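Local structure of deoxyribose-phosphate aldolase (Toxoplasma gondii, 4EIV) at residues 48-52 against 78-84; 67-71 against 109-115; 165-169 against 197-202. The protein belongs to the deoxyribose-phosphate aldolase family and folds as a TIM barrel, in which eight parallel strands are ringed by helices. All coordinates share one frame; numbering follows the deposited sequence. Where two conformers were deposited one is given.

How the contacts relate
All three contacts lie in the outer layer of the barrel, their centres 17 to 18 Å from the centre of the chain. Contacts 1 and 2 are neighbours, with centres 14 Å apart, and their segments alternate along the sequence: 48-52, 67-71, 78-84, 109-115. Arg71 of contact 2 hydrogen-bonds Val81 O and Ile84 O of contact 1, linking helices 41-52, 67-74 and 99-111 outside strands 59-62 and 85-90. Contact 3 comes later, across the barrel, 34 and 32 Å from contacts 1 and 2 between centres. Contact 1 sets a helix on a 3-10 turn, contact 2 a helix on a Schellman turn through salt bridges, and contact 3 helix 165-178 on helix 196-210 by apolar packing.

Contact 1. Residues 48-52 against 78-84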
ATOM      1  N   CYS A  48      16.369 -17.346   7.380  1.00 32.03           N
ATOM      2  CA  CYS A  48      16.562 -16.668   6.101  1.00 32.39           C
ATOM      3  C   CYS A  48      15.860 -17.336   4.931  1.00 33.32           C
ATOM      4  O   CYS A  48      15.362 -16.656   4.042  1.00 32.95           O
ATOM      5  CB  CYS A  48      18.048 -16.512   5.773  1.00 33.07           C
ATOM      6  SG  CYS A  48      18.863 -15.259   6.767  1.00 33.43           S
ATOM      7  N   LYS A  49      15.825 -18.663   4.934  0.50 34.36           N
ATOM      8  CA  LYS A  49      15.174 -19.400   3.860  0.50 35.47           C
ATOM      9  C   LYS A  49      13.679 -19.115   3.796  0.50 34.52           C
ATOM     10  O   LYS A  49      13.133 -18.921   2.708  0.50 35.14           O
ATOM     11  CB  LYS A  49      15.463 -20.888   4.005  0.50 37.12           C
ATOM     12  CG  LYS A  49      16.896 -21.216   3.617  0.50 39.61           C
ATOM     13  CD  LYS A  49      17.317 -22.614   4.014  0.50 41.68           C
ATOM     14  CE  LYS A  49      18.799 -22.831   3.746  0.50 43.44           C
ATOM     15  NZ  LYS A  49      19.288 -24.148   4.247  0.50 46.69           N
ATOM     16  N   ILE A  50      13.021 -19.067   4.954  1.00 33.71           N
ATOM     17  CA  ILE A  50      11.578 -18.760   5.000  1.00 32.68           C
ATOM     18  C   ILE A  50      11.358 -17.255   4.716  1.00 31.18           C
ATOM     19  O   ILE A  50      10.423 -16.883   4.021  1.00 31.24           O
ATOM     20  CB  ILE A  50      10.913 -19.197   6.315  1.00 32.81           C
ATOM     21  CG1 ILE A  50      11.128 -20.698   6.535  1.00 35.75           C
ATOM     22  CG2 ILE A  50       9.426 -18.819   6.317  1.00 32.93           C
ATOM     23  CD1 ILE A  50      10.618 -21.589   5.418  1.00 39.93           C
ATOM     24  N   ALA A  51      12.252 -16.404   5.211  1.00 30.41           N
ATOM     25  CA  ALA A  51      12.183 -14.969   4.925  1.00 29.53           C
ATOM     26  C   ALA A  51      12.263 -14.665   3.422  1.00 30.46           C
ATOM     27  O   ALA A  51      11.489 -13.868   2.896  1.00 29.98           O
ATOM     28  CB  ALA A  51      13.326 -14.225   5.657  1.00 29.54           C
ATOM     29  N   ALA A  52      13.165 -15.361   2.731  1.00 31.17           N
ATOM     30  CA  ALA A  52      13.452 -15.088   1.332  1.00 32.31           C
ATOM     31  C   ALA A  52      12.596 -15.824   0.312  1.00 32.84           C
ATOM     32  O   ALA A  52      12.693 -15.517  -0.868  1.00 34.36           O
ATOM     33  CB  ALA A  52      14.941 -15.353   1.045  1.00 33.17           C
ATOM     34  N   ALA A  78      21.675 -20.801  -0.836  1.00 44.39           N
ATOM     35  CA  ALA A  78      20.340 -20.201  -0.852  1.00 43.17           C
ATOM     36  C   ALA A  78      20.413 -18.838  -1.543  1.00 42.25           C
ATOM     37  O   ALA A  78      20.347 -17.800  -0.882  1.00 40.95           O
ATOM     38  CB  ALA A  78      19.832 -20.049   0.573  1.00 42.05           C
ATOM     39  N   PRO A  79      20.534 -18.831  -2.887  1.00 43.19           N
ATOM     40  CA  PRO A  79      20.687 -17.565  -3.632  1.00 43.17           C
ATOM     41  C   PRO A  79      19.573 -16.530  -3.418  1.00 41.83           C
ATOM     42  O   PRO A  79      19.801 -15.326  -3.592  1.00 42.10           O
ATOM     43  CB  PRO A  79      20.743 -18.021  -5.101  1.00 45.20           C
ATOM     44  CG  PRO A  79      20.191 -19.368  -5.112  1.00 45.51           C
ATOM     45  CD  PRO A  79      20.471 -19.990  -3.795  1.00 45.35           C
ATOM     46  N   GLU A  80      18.390 -17.001  -3.040  1.00 41.12           N
ATOM     47  CA  GLU A  80      17.254 -16.129  -2.796  1.00 40.55           C
ATOM     48  C   GLU A  80      17.499 -15.148  -1.660  1.00 38.48           C
ATOM     49  O   GLU A  80      16.838 -14.107  -1.589  1.00 37.68           O
ATOM     50  CB  GLU A  80      15.972 -16.935  -2.504  1.00 40.56           C
ATOM     51  CG  GLU A  80      15.941 -17.758  -1.207  1.00 42.05           C
ATOM     52  CD  GLU A  80      16.587 -19.141  -1.302  1.00 44.54           C
ATOM     53  OE1 GLU A  80      17.314 -19.434  -2.292  1.00 45.69           O
ATOM     54  OE2 GLU A  80      16.358 -19.942  -0.355  1.00 45.43           O
ATOM     55  N   VAL A  81      18.444 -15.463  -0.769  1.00 38.21           N
ATOM     56  CA  VAL A  81      18.710 -14.580   0.368  1.00 36.54           C
ATOM     57  C   VAL A  81      19.271 -13.210  -0.051  1.00 36.32           C
ATOM     58  O   VAL A  81      19.201 -12.248   0.715  1.00 35.75           O
ATOM     59  CB  VAL A  81      19.570 -15.231   1.480  1.00 36.49           C
ATOM     60  CG1 VAL A  81      18.916 -16.528   1.970  1.00 38.04           C
ATOM     61  CG2 VAL A  81      21.016 -15.437   1.060  1.00 38.90           C
ATOM     62  N   ALA A  82      19.801 -13.117  -1.267  1.00 37.68           N
ATOM     63  CA  ALA A  82      20.271 -11.834  -1.794  1.00 37.98           C
ATOM     64  C   ALA A  82      19.102 -10.843  -1.896  1.00 37.59           C
ATOM     65  O   ALA A  82      19.302  -9.630  -1.865  1.00 38.36           O
ATOM     66  CB  ALA A  82      20.913 -12.030  -3.162  1.00 39.70           C
ATOM     67  N   GLY A  83      17.887 -11.380  -1.980  1.00 37.45           N
ATOM     68  CA  GLY A  83      16.668 -10.586  -2.146  1.00 37.07           C
ATOM     69  C   GLY A  83      15.961 -10.084  -0.905  1.00 35.97           C
ATOM     70  O   GLY A  83      14.856  -9.551  -1.007  1.00 37.17           O
ATOM     71  N   ILE A  84      16.545 -10.311   0.266  1.00 34.50           N
ATOM     72  CA  ILE A  84      16.032  -9.713   1.501  1.00 32.87           C
ATOM     73  C   ILE A  84      17.135  -8.817   2.040  1.00 32.49           C
ATOM     74  O   ILE A  84      18.311  -9.016   1.735  1.00 33.27           O
ATOM     75  CB  ILE A  84      15.614 -10.734   2.578  1.00 31.95           C
ATOM     76  CG1 ILE A  84      16.791 -11.613   3.031  1.00 32.11           C
ATOM     77  CG2 ILE A  84      14.439 -11.574   2.078  1.00 33.11           C
ATOM     78  CD1 ILE A  84      16.455 -12.541   4.214  1.00 32.36           C
TER
HETATM   79  O   HOH W   1      13.709 -19.947   0.270  1.00 53.19           O
HETATM   80  O   HOH W   2      14.262 -13.643  -2.467  1.00 96.57           O
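Ala52 meets the 78-84 turn from the C-terminal part of helix 41-52, its methyl pressed between the Glu80 side chain and the CG2 branch of Ile84. Ala52 CB lies 3.4 Å from Glu80 CG, an approach that suits so small a residue. Ile84 covers the other flank with two branches: CG2 sits against the backbone, 3.7 Å from Ala52 CA, while the longer arm extends to put CD1 3.8 Å from Ala51 CB. With chi1 of 61°, CG1 stands between the backbone N and the carbonyl carbon, which lets the two arms spread over successive alanines.

Deeper in, Cys48 CB faces Val81 CG1 at 3.9 Å, and both side chains also touch Leu74 of helix 67-74. These compact, apolar residues suit the inner side of the contact, where Cys48 and Ile84 also reach Val60 of strand 59-62.

The outer side is polar. Glu80 bends at chi2 (-84°), turning its carboxylate toward the backbone of Lys49. There one water donates to Glu80 OE2 and to Lys49 O, both at 2.7 Å. A second water donates to Ala52 O and Glu80 O, so carbonyl oxygens of the two backbones share solvent as a bridge. Lys49 stretches past on its methylenes, CE lying 4.3 Å from Ala78 CB in one of its two conformers, so this touch is less certain than the others.

The result is an apolar inner layer with a water-bridged outer edge. By it the 3-10 turn that leads from helix 67-74 into strand 85-90 is packed on helix 41-52, an alpha-to-beta connection settled against a neighbouring helix on the outside of the TIM barrel.

Contact 2. Residues 67-71 against 109-115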
ATOM      1  N   VAL A  67      26.225 -11.069   9.622  1.00 30.85           N
ATOM      2  CA  VAL A  67      26.024 -10.310   8.380  1.00 31.46           C
ATOM      3  C   VAL A  67      26.809 -10.939   7.219  1.00 32.48           C
ATOM      4  O   VAL A  67      26.243 -11.244   6.165  1.00 34.02           O
ATOM      5  CB  VAL A  67      26.379  -8.802   8.543  1.00 31.23           C
ATOM      6  CG1 VAL A  67      26.260  -8.043   7.230  1.00 33.13           C
ATOM      7  CG2 VAL A  67      25.490  -8.146   9.625  1.00 30.66           C
ATOM      8  N   ARG A  68      28.116 -11.140   7.412  1.00 33.00           N
ATOM      9  CA  ARG A  68      28.953 -11.727   6.367  1.00 34.90           C
ATOM     10  C   ARG A  68      28.501 -13.133   6.007  1.00 35.07           C
ATOM     11  O   ARG A  68      28.529 -13.506   4.828  1.00 36.55           O
ATOM     12  CB  ARG A  68      30.430 -11.733   6.772  1.00 36.07           C
ATOM     13  CG  ARG A  68      31.355 -12.346   5.720  1.00 40.13           C
ATOM     14  CD  ARG A  68      32.800 -12.097   6.062  1.00 42.69           C
ATOM     15  NE  ARG A  68      33.065 -10.667   6.048  1.00 46.08           N
ATOM     16  CZ  ARG A  68      33.473  -9.973   4.983  1.00 49.31           C
ATOM     17  NH1 ARG A  68      33.689 -10.576   3.824  1.00 52.70           N
ATOM     18  NH2 ARG A  68      33.665  -8.659   5.087  1.00 49.89           N
ATOM     19  N   PHE A  69      28.102 -13.914   7.008  1.00 34.69           N
ATOM     20  CA  PHE A  69      27.591 -15.258   6.758  1.00 35.28           C
ATOM     21  C   PHE A  69      26.453 -15.231   5.750  1.00 35.19           C
ATOM     22  O   PHE A  69      26.479 -15.957   4.755  1.00 36.44           O
ATOM     23  CB  PHE A  69      27.114 -15.943   8.039  1.00 35.30           C
ATOM     24  CG  PHE A  69      26.350 -17.212   7.783  1.00 36.28           C
ATOM     25  CD1 PHE A  69      26.995 -18.340   7.280  1.00 38.20           C
ATOM     26  CD2 PHE A  69      24.981 -17.273   8.007  1.00 36.09           C
ATOM     27  CE1 PHE A  69      26.285 -19.504   7.035  1.00 39.48           C
ATOM     28  CE2 PHE A  69      24.273 -18.429   7.769  1.00 37.78           C
ATOM     29  CZ  PHE A  69      24.919 -19.545   7.282  1.00 39.33           C
ATOM     30  N   ILE A  70      25.475 -14.372   5.991  1.00 33.72           N
ATOM     31  CA  ILE A  70      24.334 -14.275   5.085  1.00 33.68           C
ATOM     32  C   ILE A  70      24.727 -13.779   3.682  1.00 34.64           C
ATOM     33  O   ILE A  70      24.342 -14.377   2.660  1.00 36.06           O
ATOM     34  CB  ILE A  70      23.248 -13.337   5.662  1.00 31.83           C
ATOM     35  CG1 ILE A  70      22.639 -13.949   6.922  1.00 31.86           C
ATOM     36  CG2 ILE A  70      22.173 -13.084   4.588  1.00 33.28           C
ATOM     37  CD1 ILE A  70      21.796 -12.958   7.735  1.00 30.65           C
ATOM     38  N   ARG A  71      25.518 -12.706   3.642  1.00 35.26           N
ATOM     39  CA  ARG A  71      25.879 -12.033   2.400  1.00 36.79           C
ATOM     40  C   ARG A  71      26.946 -12.682   1.521  1.00 39.19           C
ATOM     41  O   ARG A  71      26.959 -12.467   0.303  1.00 41.49           O
ATOM     42  CB  ARG A  71      26.266 -10.582   2.686  1.00 36.43           C
ATOM     43  CG  ARG A  71      25.059  -9.700   2.967  1.00 35.74           C
ATOM     44  CD  ARG A  71      24.315  -9.445   1.658  1.00 38.08           C
ATOM     45  NE  ARG A  71      23.121  -8.619   1.787  1.00 38.01           N
ATOM     46  CZ  ARG A  71      21.852  -9.033   1.683  1.00 36.28           C
ATOM     47  NH1 ARG A  71      21.526 -10.304   1.434  1.00 36.21           N
ATOM     48  NH2 ARG A  71      20.885  -8.139   1.807  1.00 36.44           N
ATOM     49  N   ALA A 109      29.460  -3.844  10.289  1.00 33.62           N
ATOM     50  CA  ALA A 109      28.277  -4.481   9.746  1.00 33.25           C
ATOM     51  C   ALA A 109      28.026  -4.011   8.321  1.00 33.87           C
ATOM     52  O   ALA A 109      27.710  -4.820   7.433  1.00 34.15           O
ATOM     53  CB  ALA A 109      27.072  -4.173  10.615  1.00 31.23           C
ATOM     54  N   LEU A 110      28.191  -2.708   8.090  1.00 34.76           N
ATOM     55  CA  LEU A 110      27.985  -2.126   6.769  1.00 35.82           C
ATOM     56  C   LEU A 110      29.051  -2.670   5.797  1.00 36.82           C
ATOM     57  O   LEU A 110      28.736  -3.041   4.667  1.00 37.82           O
ATOM     58  CB  LEU A 110      28.016  -0.590   6.848  1.00 36.61           C
ATOM     59  CG  LEU A 110      26.825   0.004   7.621  1.00 35.74           C
ATOM     60  CD1 LEU A 110      27.096   1.468   7.994  1.00 38.97           C
ATOM     61  CD2 LEU A 110      25.516  -0.152   6.864  1.00 38.32           C
ATOM     62  N   LYS A 111      30.286  -2.798   6.268  1.00 36.99           N
ATOM     63  CA  LYS A 111      31.368  -3.371   5.451  1.00 39.35           C
ATOM     64  C   LYS A 111      31.033  -4.796   5.026  1.00 39.30           C
ATOM     65  O   LYS A 111      31.298  -5.195   3.879  1.00 40.59           O
ATOM     66  CB  LYS A 111      32.665  -3.403   6.266  1.00 40.27           C
ATOM     67  CG  LYS A 111      33.886  -3.959   5.555  1.00 45.47           C
ATOM     68  CD  LYS A 111      35.013  -4.252   6.550  1.00 49.53           C
ATOM     69  CE  LYS A 111      35.356  -3.054   7.472  1.00 51.19           C
ATOM     70  NZ  LYS A 111      36.541  -3.334   8.343  1.00 53.68           N
ATOM     71  N   ASP A 112      30.474  -5.560   5.963  1.00 37.97           N
ATOM     72  CA  ASP A 112      30.092  -6.956   5.742  1.00 38.49           C
ATOM     73  C   ASP A 112      28.846  -7.154   4.878  1.00 38.83           C
ATOM     74  O   ASP A 112      28.510  -8.294   4.571  1.00 39.67           O
ATOM     75  CB  ASP A 112      29.939  -7.683   7.084  1.00 37.97           C
ATOM     76  CG  ASP A 112      31.269  -7.842   7.821  1.00 39.48           C
ATOM     77  OD1 ASP A 112      32.330  -7.592   7.213  1.00 42.12           O
ATOM     78  OD2 ASP A 112      31.263  -8.220   9.017  1.00 40.42           O
ATOM     79  N   GLY A 113      28.180  -6.063   4.489  1.00 38.06           N
ATOM     80  CA  GLY A 113      27.004  -6.120   3.605  1.00 38.07           C
ATOM     81  C   GLY A 113      25.641  -5.754   4.192  1.00 35.78           C
ATOM     82  O   GLY A 113      24.621  -5.921   3.519  1.00 36.20           O
ATOM     83  N   ALA A 114      25.590  -5.241   5.419  1.00 34.66           N
ATOM     84  CA  ALA A 114      24.301  -4.869   6.015  1.00 32.99           C
ATOM     85  C   ALA A 114      23.647  -3.732   5.241  1.00 33.07           C
ATOM     86  O   ALA A 114      24.327  -2.813   4.781  1.00 34.99           O
ATOM     87  CB  ALA A 114      24.502  -4.459   7.456  1.00 31.80           C
ATOM     88  N   ASP A 115      22.330  -3.790   5.103  1.00 32.34           N
ATOM     89  CA  ASP A 115      21.574  -2.766   4.401  1.00 31.99           C
ATOM     90  C   ASP A 115      21.025  -1.691   5.324  1.00 31.20           C
ATOM     91  O   ASP A 115      20.795  -0.560   4.903  1.00 32.44           O
ATOM     92  CB  ASP A 115      20.397  -3.417   3.678  1.00 32.21           C
ATOM     93  CG  ASP A 115      20.836  -4.473   2.707  1.00 32.96           C
ATOM     94  OD1 ASP A 115      21.358  -4.108   1.632  1.00 37.61           O
ATOM     95  OD2 ASP A 115      20.690  -5.661   3.026  1.00 34.15           O
TER
HETATM   96  O   HOH W   3      29.679 -10.213   9.738  1.00 36.38           O
HETATM   97  O   HOH W   4      33.542 -10.479   9.016  0.60 41.90           O
HETATM   98  O   HOH W   5      23.792  -5.577   1.123  1.00 47.51           O
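Arg68 and Arg71, one helical turn apart, reach from helix 67-74 to Asp112 and Asp115 in the segment that closes helix 99-111 and leads on from it. Arg68 runs extended until chi3 (-63°), where the chain bends and brings an edge of the guanidinium to Asp112. Its NH2 makes a salt bridge to Asp112 OD1 at 2.7 Å, supplemented by a weak bond from NE. The two flat groups stand nearly perpendicular, 83° apart, and the donor approaches from above the carboxylate plane. Asp112 OD2 is engaged by two waters; one also accepts from Arg68 N, bridging the carboxylate to the helix backbone, and the other accepts weakly from Arg68 NE.

Arg71 bends earlier, at chi2 (-73°), so its chain passes close to Gly113 before the guanidinium arrives at Asp115. NH2 meets the syn lone pair of Asp115 OD2 at 2.8 Å, and a water joins Arg71 NE, Gly113 O and Asp115 OD1. The same guanidinium also donates to Ile84 O and Val81 O, while Asp115 OD2 accepts from Val86 N. Such a network fixes both ends, and arginine, with several donors, suits the place.

Between the two salt bridges Val67 supplies the apolar middle. Its CG1 lies 4.0 Å from Ala114 CB and 3.7 Å from Asp112 CB. Gly113, without a side chain, leaves room for Arg71 CG and tolerates the positive phi of the turn.

That turn is a Schellman motif ending helix 99-111, just before strand 116-120, and here it docks on the adjacent helix of the TIM barrel.

Contact 3. Residues 165-169 against 197-202; sequences GDIIS and FTVHLI
Ile168 projects from helix 165-178 as a knob into a hole formed by Phe197, Thr198, Leu201 and Ile202. Followed outward, its CB first lies 4.2 Å from Leu201 CD1. There it divides: CG2 turns to Ile202 CG1, 4.3 Å away, whereas CG1 carries the longer arm onward. The extended chi2 (169°) carries CD1 to Thr198 and Phe197, 3.6 Å from Thr198 CG2 and 4.1 Å from Phe197 CE2. A beta-branched residue fits well, since its two arms reach different walls of the hole.

Leu201 answers from the opposite helix, its CD1 lying 3.5 Å from Gly165 CA. Gly165 has no side chain, so the methyl and the Phe197 ring can both settle close to the backbone. Beside this apolar patch a water donates to Leu201 O at 2.8 Å and is hydrogen-bonded to Ser169 OG, a small polar group suited to the partly exposed margin.

The short helical segments approach to 9.6 Å between axes and cross at -48°. This single knob-into-hole fit joins the first turns of two consecutive helices, following strands 152-156 and 182-184, in the outer ring of the TIM barrel.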
ATOM      1  N   GLY A 165       5.105   6.698  30.195  1.00 38.83           N
ATOM      2  CA  GLY A 165       4.802   7.374  28.953  1.00 38.52           C
ATOM      3  C   GLY A 165       5.668   8.587  28.716  1.00 37.44           C
ATOM      4  O   GLY A 165       6.085   8.819  27.590  1.00 36.33           O
ATOM      5  N   ASP A 166       5.940   9.368  29.761  1.00 38.46           N
ATOM      6  CA  ASP A 166       6.796  10.542  29.597  1.00 38.79           C
ATOM      7  C   ASP A 166       8.162  10.113  29.061  1.00 35.42           C
ATOM      8  O   ASP A 166       8.722  10.804  28.211  1.00 34.36           O
ATOM      9  CB  ASP A 166       6.965  11.305  30.918  1.00 41.05           C
ATOM     10  CG  ASP A 166       7.862  12.547  30.783  1.00 45.51           C
ATOM     11  OD1 ASP A 166       7.518  13.466  30.000  1.00 50.41           O
ATOM     12  OD2 ASP A 166       8.891  12.628  31.508  1.00 51.34           O
ATOM     13  N   ILE A 167       8.684   8.990  29.566  1.00 34.29           N
ATOM     14  CA  ILE A 167       9.992   8.459  29.140  1.00 33.20           C
ATOM     15  C   ILE A 167       9.978   8.004  27.697  1.00 31.49           C
ATOM     16  O   ILE A 167      10.855   8.360  26.936  1.00 29.41           O
ATOM     17  CB  ILE A 167      10.486   7.310  30.047  1.00 33.82           C
ATOM     18  CG1 ILE A 167      10.932   7.875  31.394  1.00 36.07           C
ATOM     19  CG2 ILE A 167      11.627   6.513  29.417  1.00 33.37           C
ATOM     20  CD1 ILE A 167      11.389   6.821  32.376  1.00 38.93           C
ATOM     21  N   ILE A 168       8.971   7.235  27.310  1.00 30.84           N
ATOM     22  CA  ILE A 168       8.863   6.740  25.940  1.00 31.51           C
ATOM     23  C   ILE A 168       8.805   7.926  24.991  1.00 30.31           C
ATOM     24  O   ILE A 168       9.510   7.979  23.974  1.00 29.30           O
ATOM     25  CB  ILE A 168       7.589   5.889  25.762  1.00 33.42           C
ATOM     26  CG1 ILE A 168       7.636   4.672  26.699  1.00 36.48           C
ATOM     27  CG2 ILE A 168       7.434   5.470  24.301  1.00 34.93           C
ATOM     28  CD1 ILE A 168       6.326   3.912  26.804  1.00 39.89           C
ATOM     29  N   SER A 169       7.959   8.897  25.320  1.00 30.58           N
ATOM     30  CA  SER A 169       7.820  10.061  24.466  1.00 30.10           C
ATOM     31  C   SER A 169       9.126  10.818  24.358  1.00 29.37           C
ATOM     32  O   SER A 169       9.527  11.217  23.262  1.00 29.24           O
ATOM     33  CB  SER A 169       6.717  10.982  24.993  1.00 31.33           C
ATOM     34  OG  SER A 169       5.462  10.320  24.987  1.00 32.98           O
ATOM     35  N   PHE A 197      -0.615   1.300  23.456  1.00 25.30           N
ATOM     36  CA  PHE A 197      -0.181   2.479  24.208  1.00 27.09           C
ATOM     37  C   PHE A 197       1.123   3.033  23.680  1.00 26.26           C
ATOM     38  O   PHE A 197       1.201   4.217  23.387  1.00 26.11           O
ATOM     39  CB  PHE A 197      -0.072   2.107  25.707  1.00 28.57           C
ATOM     40  CG  PHE A 197       0.516   3.182  26.574  1.00 31.83           C
ATOM     41  CD1 PHE A 197      -0.217   4.286  26.928  1.00 34.68           C
ATOM     42  CD2 PHE A 197       1.812   3.072  27.033  1.00 33.62           C
ATOM     43  CE1 PHE A 197       0.331   5.282  27.738  1.00 37.27           C
ATOM     44  CE2 PHE A 197       2.362   4.047  27.851  1.00 35.76           C
ATOM     45  CZ  PHE A 197       1.624   5.151  28.186  1.00 37.15           C
ATOM     46  N   THR A 198       2.141   2.188  23.541  1.00 24.85           N
ATOM     47  CA  THR A 198       3.424   2.720  23.066  1.00 24.80           C
ATOM     48  C   THR A 198       3.372   3.153  21.613  1.00 24.03           C
ATOM     49  O   THR A 198       4.035   4.124  21.230  1.00 24.53           O
ATOM     50  CB  THR A 198       4.604   1.756  23.326  1.00 25.18           C
ATOM     51  OG1 THR A 198       4.493   0.544  22.564  1.00 27.55           O
ATOM     52  CG2 THR A 198       4.735   1.447  24.791  1.00 27.97           C
ATOM     53  N   VAL A 199       2.636   2.435  20.773  1.00 23.51           N
ATOM     54  CA  VAL A 199       2.528   2.855  19.372  1.00 23.33           C
ATOM     55  C   VAL A 199       1.832   4.226  19.283  1.00 23.35           C
ATOM     56  O   VAL A 199       2.189   5.055  18.444  1.00 23.66           O
ATOM     57  CB  VAL A 199       1.818   1.772  18.510  1.00 23.13           C
ATOM     58  CG1 VAL A 199       1.444   2.315  17.108  1.00 25.03           C
ATOM     59  CG2 VAL A 199       2.691   0.538  18.406  1.00 24.38           C
ATOM     60  N   HIS A 200       0.826   4.456  20.118  1.00 24.76           N
ATOM     61  CA  HIS A 200       0.151   5.750  20.139  1.00 25.46           C
ATOM     62  C   HIS A 200       1.116   6.893  20.512  1.00 25.94           C
ATOM     63  O   HIS A 200       1.178   7.921  19.831  1.00 25.96           O
ATOM     64  CB  HIS A 200      -1.052   5.670  21.102  1.00 27.13           C
ATOM     65  CG  HIS A 200      -1.811   6.948  21.233  1.00 29.25           C
ATOM     66  ND1 HIS A 200      -1.905   7.644  22.415  1.00 35.05           N
ATOM     67  CD2 HIS A 200      -2.471   7.682  20.310  1.00 31.42           C
ATOM     68  CE1 HIS A 200      -2.629   8.729  22.226  1.00 35.91           C
ATOM     69  NE2 HIS A 200      -2.987   8.778  20.957  1.00 35.45           N
ATOM     70  N   LEU A 201       1.921   6.684  21.554  1.00 25.22           N
ATOM     71  CA  LEU A 201       2.885   7.694  21.964  1.00 26.68           C
ATOM     72  C   LEU A 201       3.935   7.987  20.916  1.00 25.51           C
ATOM     73  O   LEU A 201       4.291   9.138  20.678  1.00 26.89           O
ATOM     74  CB  LEU A 201       3.548   7.303  23.293  1.00 27.73           C
ATOM     75  CG  LEU A 201       2.656   7.303  24.525  1.00 30.88           C
ATOM     76  CD1 LEU A 201       3.525   7.041  25.744  1.00 34.09           C
ATOM     77  CD2 LEU A 201       1.915   8.632  24.658  1.00 33.66           C
ATOM     78  N   ILE A 202       4.451   6.925  20.304  1.00 24.90           N
ATOM     79  CA  ILE A 202       5.437   7.086  19.261  1.00 25.70           C
ATOM     80  C   ILE A 202       4.842   7.844  18.062  1.00 24.61           C
ATOM     81  O   ILE A 202       5.494   8.712  17.472  1.00 25.80           O
ATOM     82  CB  ILE A 202       6.032   5.716  18.870  1.00 25.29           C
ATOM     83  CG1 ILE A 202       6.877   5.206  20.040  1.00 26.40           C
ATOM     84  CG2 ILE A 202       6.899   5.841  17.614  1.00 27.14           C
ATOM     85  CD1 ILE A 202       7.319   3.751  19.928  1.00 28.25           C
TER
HETATM   86  O   HOH W   6       4.432  11.134  22.638  1.00 34.43           O